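Local coordinates for hypothetical protein (Nostoc punctiforme, PDB 2O62), which is of unknown function but joins two calycin-clan domains, the second probably related to an ATP synthase biogenesis factor, at residues 139-151 / 164-178. Numbering follows the deposited sequence. Where two conformers were deposited one is given.
Sequences QINDLLGEWRGQA and YSTTLKIQLDDAGRL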
loop_
_atom_site.group_PDB
_atom_site.type_symbol
_atom_site.label_atom_id
_atom_site.label_comp_id
_atom_site.label_asym_id
_atom_site.label_seq_id
_atom_site.Cartn_x
_atom_site.Cartn_y
_atom_site.Cartn_z
ATOM N N GLN A 139 1.750 -0.449 -16.395
ATOM C CA GLN A 139 2.672 -1.154 -17.290
ATOM C C GLN A 139 4.113 -0.830 -16.913
ATOM O O GLN A 139 4.384 0.233 -16.385
ATOM C CB GLN A 139 2.447 -0.697 -18.727
ATOM C CG GLN A 139 1.024 -0.933 -19.229
ATOM C CD GLN A 139 0.724 -2.398 -19.504
ATOM O OE1 GLN A 139 1.566 -3.287 -19.276
ATOM N NE2 GLN A 139 -0.488 -2.664 -20.010
ATOM N N ILE A 140 5.040 -1.728 -17.182
ATOM C CA ILE A 140 6.467 -1.436 -16.908
ATOM C C ILE A 140 6.880 -0.129 -17.552
ATOM O O ILE A 140 7.588 0.682 -16.978
ATOM C CB ILE A 140 7.397 -2.522 -17.504
ATOM C CG1 ILE A 140 7.149 -3.847 -16.833
ATOM C CG2 ILE A 140 8.866 -2.153 -17.317
ATOM C CD1 ILE A 140 7.292 -3.788 -15.367
ATOM N N ASN A 141 6.468 0.051 -18.790
ATOM C CA ASN A 141 6.817 1.270 -19.493
ATOM C C ASN A 141 6.347 2.566 -18.826
ATOM O O ASN A 141 6.901 3.635 -19.071
ATOM C CB ASN A 141 6.323 1.181 -20.913
ATOM C CG ASN A 141 7.096 0.163 -21.712
ATOM O OD1 ASN A 141 8.039 -0.446 -21.222
ATOM N ND2 ASN A 141 6.689 -0.034 -22.940
ATOM N N ASP A 142 5.344 2.489 -17.970
ATOM C CA ASP A 142 4.922 3.663 -17.204
ATOM C C ASP A 142 5.961 4.064 -16.145
ATOM O O ASP A 142 5.916 5.172 -15.618
ATOM C CB ASP A 142 3.615 3.372 -16.475
ATOM C CG ASP A 142 2.442 3.205 -17.422
ATOM O OD1 ASP A 142 2.394 3.855 -18.512
ATOM O OD2 ASP A 142 1.526 2.436 -17.054
ATOM N N LEU A 143 6.830 3.132 -15.779
ATOM C CA LEU A 143 7.750 3.356 -14.680
ATOM C C LEU A 143 9.176 3.646 -15.108
ATOM O O LEU A 143 9.944 4.183 -14.309
ATOM C CB LEU A 143 7.741 2.177 -13.711
ATOM C CG LEU A 143 6.392 1.861 -13.092
ATOM C CD1 LEU A 143 6.444 0.616 -12.255
ATOM C CD2 LEU A 143 5.898 3.052 -12.265
ATOM N N LEU A 144 9.527 3.311 -16.351
ATOM C CA LEU A 144 10.905 3.448 -16.781
ATOM C C LEU A 144 11.305 4.917 -16.710
ATOM O O LEU A 144 10.549 5.813 -17.111
ATOM C CB LEU A 144 11.095 2.950 -18.208
ATOM C CG LEU A 144 10.793 1.486 -18.457
ATOM C CD1 LEU A 144 10.883 1.192 -19.928
ATOM C CD2 LEU A 144 11.758 0.609 -17.672
ATOM N N GLY A 145 12.508 5.163 -16.206
ATOM C CA GLY A 145 13.041 6.498 -16.124
ATOM C C GLY A 145 13.582 6.688 -14.735
ATOM O O GLY A 145 13.972 5.717 -14.089
ATOM N N GLU A 146 13.554 7.936 -14.285
ATOM C CA GLU A 146 13.981 8.317 -12.958
ATOM C C GLU A 146 12.939 9.106 -12.214
ATOM O O GLU A 146 12.238 9.898 -12.786
ATOM C CB GLU A 146 15.229 9.166 -13.063
ATOM C CG GLU A 146 16.418 8.347 -13.493
ATOM C CD GLU A 146 17.709 9.141 -13.555
ATOM O OE1 GLU A 146 17.844 10.162 -12.811
ATOM O OE2 GLU A 146 18.574 8.747 -14.371
ATOM N N TRP A 147 12.890 8.874 -10.914
ATOM C CA TRP A 147 11.912 9.408 -9.990
ATOM C C TRP A 147 12.676 9.959 -8.806
ATOM O O TRP A 147 13.664 9.349 -8.368
ATOM C CB TRP A 147 10.965 8.303 -9.499
ATOM C CG TRP A 147 10.241 7.626 -10.624
ATOM C CD1 TRP A 147 10.723 6.631 -11.487
ATOM C CD2 TRP A 147 8.928 7.955 -11.088
ATOM N NE1 TRP A 147 9.754 6.336 -12.432
ATOM C CE2 TRP A 147 8.647 7.118 -12.200
ATOM C CE3 TRP A 147 7.964 8.877 -10.666
ATOM C CZ2 TRP A 147 7.433 7.198 -12.900
ATOM C CZ3 TRP A 147 6.770 8.941 -11.352
ATOM C CH2 TRP A 147 6.506 8.096 -12.442
ATOM N N ARG A 148 12.249 11.110 -8.302
ATOM C CA ARG A 148 12.906 11.730 -7.152
ATOM C C ARG A 148 11.826 12.227 -6.212
ATOM O O ARG A 148 10.841 12.801 -6.655
ATOM C CB ARG A 148 13.740 12.962 -7.587
ATOM C CG ARG A 148 14.967 12.729 -8.450
ATOM C CD ARG A 148 16.200 12.188 -7.680
ATOM N NE ARG A 148 17.430 12.313 -8.486
ATOM C CZ ARG A 148 17.692 11.593 -9.582
ATOM N NH1 ARG A 148 16.824 10.665 -10.024
ATOM N NH2 ARG A 148 18.832 11.787 -10.247
ATOM N N GLY A 149 12.064 12.104 -4.916
ATOM C CA GLY A 149 11.156 12.640 -3.957
ATOM C C GLY A 149 11.630 12.534 -2.541
ATOM O O GLY A 149 12.824 12.574 -2.271
ATOM N N GLN A 150 10.660 12.450 -1.640
ATOM C CA GLN A 150 10.872 12.465 -0.197
ATOM C C GLN A 150 9.994 11.364 0.426
ATOM O O GLN A 150 8.999 10.971 -0.151
ATOM C CB GLN A 150 10.482 13.818 0.424
ATOM C CG GLN A 150 11.368 14.960 -0.016
ATOM C CD GLN A 150 11.035 15.508 -1.409
ATOM O OE1 GLN A 150 9.858 15.678 -1.753
ATOM N NE2 GLN A 150 12.085 15.822 -2.201
ATOM N N ALA A 151 10.391 10.887 1.593
ATOM C CA ALA A 151 9.664 9.860 2.326
ATOM C C ALA A 151 9.536 10.338 3.747
ATOM O O ALA A 151 10.449 10.952 4.245
ATOM C CB ALA A 151 10.416 8.574 2.319
ATOM N N TYR A 164 13.359 11.518 4.688
ATOM C CA TYR A 164 14.446 11.029 3.862
ATOM C C TYR A 164 14.244 11.475 2.429
ATOM O O TYR A 164 13.108 11.675 2.014
ATOM C CB TYR A 164 14.388 9.501 3.873
ATOM C CG TYR A 164 14.475 8.901 5.242
ATOM C CD1 TYR A 164 15.682 8.683 5.805
ATOM C CD2 TYR A 164 13.342 8.545 5.950
ATOM C CE1 TYR A 164 15.815 8.148 7.072
ATOM C CE2 TYR A 164 13.440 7.999 7.222
ATOM C CZ TYR A 164 14.704 7.777 7.762
ATOM O OH TYR A 164 14.933 7.278 9.023
ATOM N N SER A 165 15.330 11.560 1.677
ATOM C CA SER A 165 15.306 11.733 0.234
ATOM C C SER A 165 15.229 10.380 -0.454
ATOM O O SER A 165 15.855 9.401 -0.002
ATOM C CB SER A 165 16.577 12.399 -0.232
ATOM O OG SER A 165 16.627 13.728 0.211
ATOM N N THR A 166 14.508 10.320 -1.561
ATOM C CA THR A 166 14.410 9.091 -2.327
ATOM C C THR A 166 14.753 9.351 -3.767
ATOM O O THR A 166 14.510 10.434 -4.279
ATOM C CB THR A 166 13.020 8.504 -2.280
ATOM O OG1 THR A 166 12.073 9.371 -2.933
ATOM C CG2 THR A 166 12.588 8.293 -0.853
ATOM N N THR A 167 15.303 8.314 -4.390
ATOM C CA THR A 167 15.589 8.241 -5.808
ATOM C C THR A 167 15.155 6.832 -6.260
ATOM O O THR A 167 15.397 5.835 -5.573
ATOM C CB THR A 167 17.109 8.439 -6.064
ATOM O OG1 THR A 167 17.511 9.770 -5.664
ATOM C CG2 THR A 167 17.435 8.287 -7.522
ATOM N N LEU A 168 14.553 6.734 -7.424
ATOM C CA LEU A 168 14.259 5.445 -8.015
ATOM C C LEU A 168 14.571 5.541 -9.489
ATOM O O LEU A 168 14.065 6.426 -10.174
ATOM C CB LEU A 168 12.787 5.143 -7.779
ATOM C CG LEU A 168 12.091 3.959 -8.421
ATOM C CD1 LEU A 168 12.861 2.735 -8.131
ATOM C CD2 LEU A 168 10.692 3.866 -7.755
ATOM N N LYS A 169 15.462 4.683 -9.970
ATOM C CA LYS A 169 15.810 4.603 -11.393
ATOM C C LYS A 169 15.417 3.211 -11.883
ATOM O O LYS A 169 15.736 2.219 -11.228
ATOM C CB LYS A 169 17.323 4.819 -11.611
ATOM C CG LYS A 169 17.862 6.068 -10.911
ATOM C CD LYS A 169 19.318 6.375 -11.185
ATOM C CE LYS A 169 19.695 7.786 -10.675
ATOM N NZ LYS A 169 21.113 8.178 -11.029
ATOM N N ILE A 170 14.718 3.141 -13.011
ATOM C CA ILE A 170 14.245 1.890 -13.553
ATOM C C ILE A 170 14.554 1.912 -15.040
ATOM O O ILE A 170 14.138 2.817 -15.746
ATOM C CB ILE A 170 12.725 1.702 -13.290
ATOM C CG1 ILE A 170 12.468 1.811 -11.802
ATOM C CG2 ILE A 170 12.251 0.352 -13.786
ATOM C CD1 ILE A 170 11.015 1.700 -11.426
ATOM N N GLN A 171 15.348 0.956 -15.495
ATOM C CA GLN A 171 15.660 0.883 -16.895
ATOM C C GLN A 171 15.700 -0.567 -17.358
ATOM O O GLN A 171 16.004 -1.462 -16.568
ATOM C CB GLN A 171 16.995 1.578 -17.188
ATOM C CG GLN A 171 17.094 3.072 -16.688
ATOM C CD GLN A 171 16.251 4.192 -17.457
ATOM O OE1 GLN A 171 15.481 3.960 -18.424
ATOM N NE2 GLN A 171 16.441 5.431 -16.989
ATOM N N LEU A 172 15.407 -0.786 -18.644
ATOM C CA LEU A 172 15.570 -2.091 -19.240
ATOM C C LEU A 172 17.036 -2.204 -19.595
ATOM O O LEU A 172 17.633 -1.210 -20.042
ATOM C CB LEU A 172 14.730 -2.236 -20.514
ATOM C CG LEU A 172 13.223 -2.109 -20.272
ATOM C CD1 LEU A 172 12.456 -2.186 -21.607
ATOM C CD2 LEU A 172 12.736 -3.177 -19.315
ATOM N N ASP A 173 17.634 -3.368 -19.344
ATOM C CA ASP A 173 18.964 -3.664 -19.866
ATOM C C ASP A 173 18.775 -4.389 -21.201
ATOM O O ASP A 173 17.686 -4.342 -21.769
ATOM C CB ASP A 173 19.835 -4.426 -18.856
ATOM C CG ASP A 173 19.405 -5.868 -18.648
ATOM O OD1 ASP A 173 18.705 -6.430 -19.531
ATOM O OD2 ASP A 173 19.786 -6.427 -17.581
ATOM N N ASP A 174 19.790 -5.073 -21.714
ATOM C CA ASP A 174 19.795 -5.296 -23.162
ATOM C C ASP A 174 19.842 -6.668 -23.885
ATOM O O ASP A 174 20.026 -6.609 -25.120
ATOM C CB ASP A 174 20.950 -4.449 -23.740
ATOM C CG ASP A 174 22.332 -4.964 -23.319
ATOM O OD1 ASP A 174 22.498 -6.191 -23.110
ATOM O OD2 ASP A 174 23.255 -4.131 -23.175
ATOM N N ALA A 175 19.685 -7.892 -23.337
ATOM C CA ALA A 175 18.982 -8.463 -22.170
ATOM C C ALA A 175 17.472 -8.340 -21.995
ATOM O O ALA A 175 16.788 -9.365 -22.039
ATOM C CB ALA A 175 19.755 -8.288 -20.879
ATOM N N GLY A 176 16.922 -7.148 -21.794
ATOM C CA GLY A 176 15.472 -7.016 -21.638
ATOM C C GLY A 176 15.039 -7.284 -20.209
ATOM O O GLY A 176 13.844 -7.334 -19.887
ATOM N N ARG A 177 16.021 -7.438 -19.336
ATOM C CA ARG A 177 15.762 -7.496 -17.916
ATOM C C ARG A 177 15.620 -6.085 -17.390
ATOM O O ARG A 177 15.966 -5.117 -18.049
ATOM C CB ARG A 177 16.897 -8.231 -17.211
ATOM C CG ARG A 177 17.074 -9.696 -17.685
ATOM C CD ARG A 177 18.172 -10.414 -16.895
ATOM N NE ARG A 177 19.388 -9.595 -16.836
ATOM C CZ ARG A 177 20.521 -9.801 -17.512
ATOM N NH1 ARG A 177 20.675 -10.847 -18.327
ATOM N NH2 ARG A 177 21.533 -8.945 -17.353
ATOM N N LEU A 178 15.065 -5.985 -16.204
ATOM C CA LEU A 178 14.830 -4.717 -15.552
ATOM C C LEU A 178 15.995 -4.465 -14.591
ATOM O O LEU A 178 16.453 -5.376 -13.917
ATOM C CB LEU A 178 13.489 -4.769 -14.826
ATOM C CG LEU A 178 12.918 -3.411 -14.461
ATOM C CD1 LEU A 178 12.320 -2.742 -15.715
ATOM C CD2 LEU A 178 11.885 -3.471 -13.342
HETATM O O HOH W 1 14.793 15.513 -1.252
#
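Strands 145-155 and 162-172 form the first antiparallel hairpin of the C-terminal barrel, and Gly145 to Ala151 pair in register with Ile170 to Tyr164. Four hydrogen-bonded pairs give eight backbone bonds. At one end Gly145 N donates to Ile170 O at 2.9 Å; at the other Ala151 N reaches Tyr164 O at 2.9 Å.

Glu146, Arg148, Gln150, Ser165, Thr167 and Lys169 share one face. Arg148 bends at chi2 (-77°), which brings its guanidinium back over Thr167 and toward Glu146. Thr167 CG2 sits under one face of the guanidinium, 3.5 Å from Arg148 NH1. NH1 and NH2 of Arg148 both grip Glu146 OE1 end-on, with NH1 at 3.0 Å in a salt bridge. Lys169 runs alongside Glu146, its CG 3.7 Å from Glu146 CG. Lys169 NZ lies 4.2 Å from Glu146 OE1, beyond a salt bridge, and about as far from Arg148 NH2, so the attraction is probably offset in part. With an alanine at Arg148, Glu146 OE1 would probably be left without its two donors and the Thr167 methyl without its guanidinium cover. Further along, a water links Gln150 NE2 and Ser165 OG.

The other face turns into the barrel, of the calycin clan, where strand 259-269 pairs with the far edge of 145-155 and closes the ring. Trp147 and Leu168 meet there, CB to CB at 4.0 Å. The Trp147 ring turns its edge to Leu168 O, and its NE1 donates almost straight to Leu143 O, tying the preceding turn to the strand. Arg246 touches Trp147 and Leu168. At the Gly145 end of the ladder, where the chain enters the strand, Leu144 CD2 packs 3.9 Å from Leu178 CD1, and the side chains of Leu144 and Leu172 cross at about a right angle.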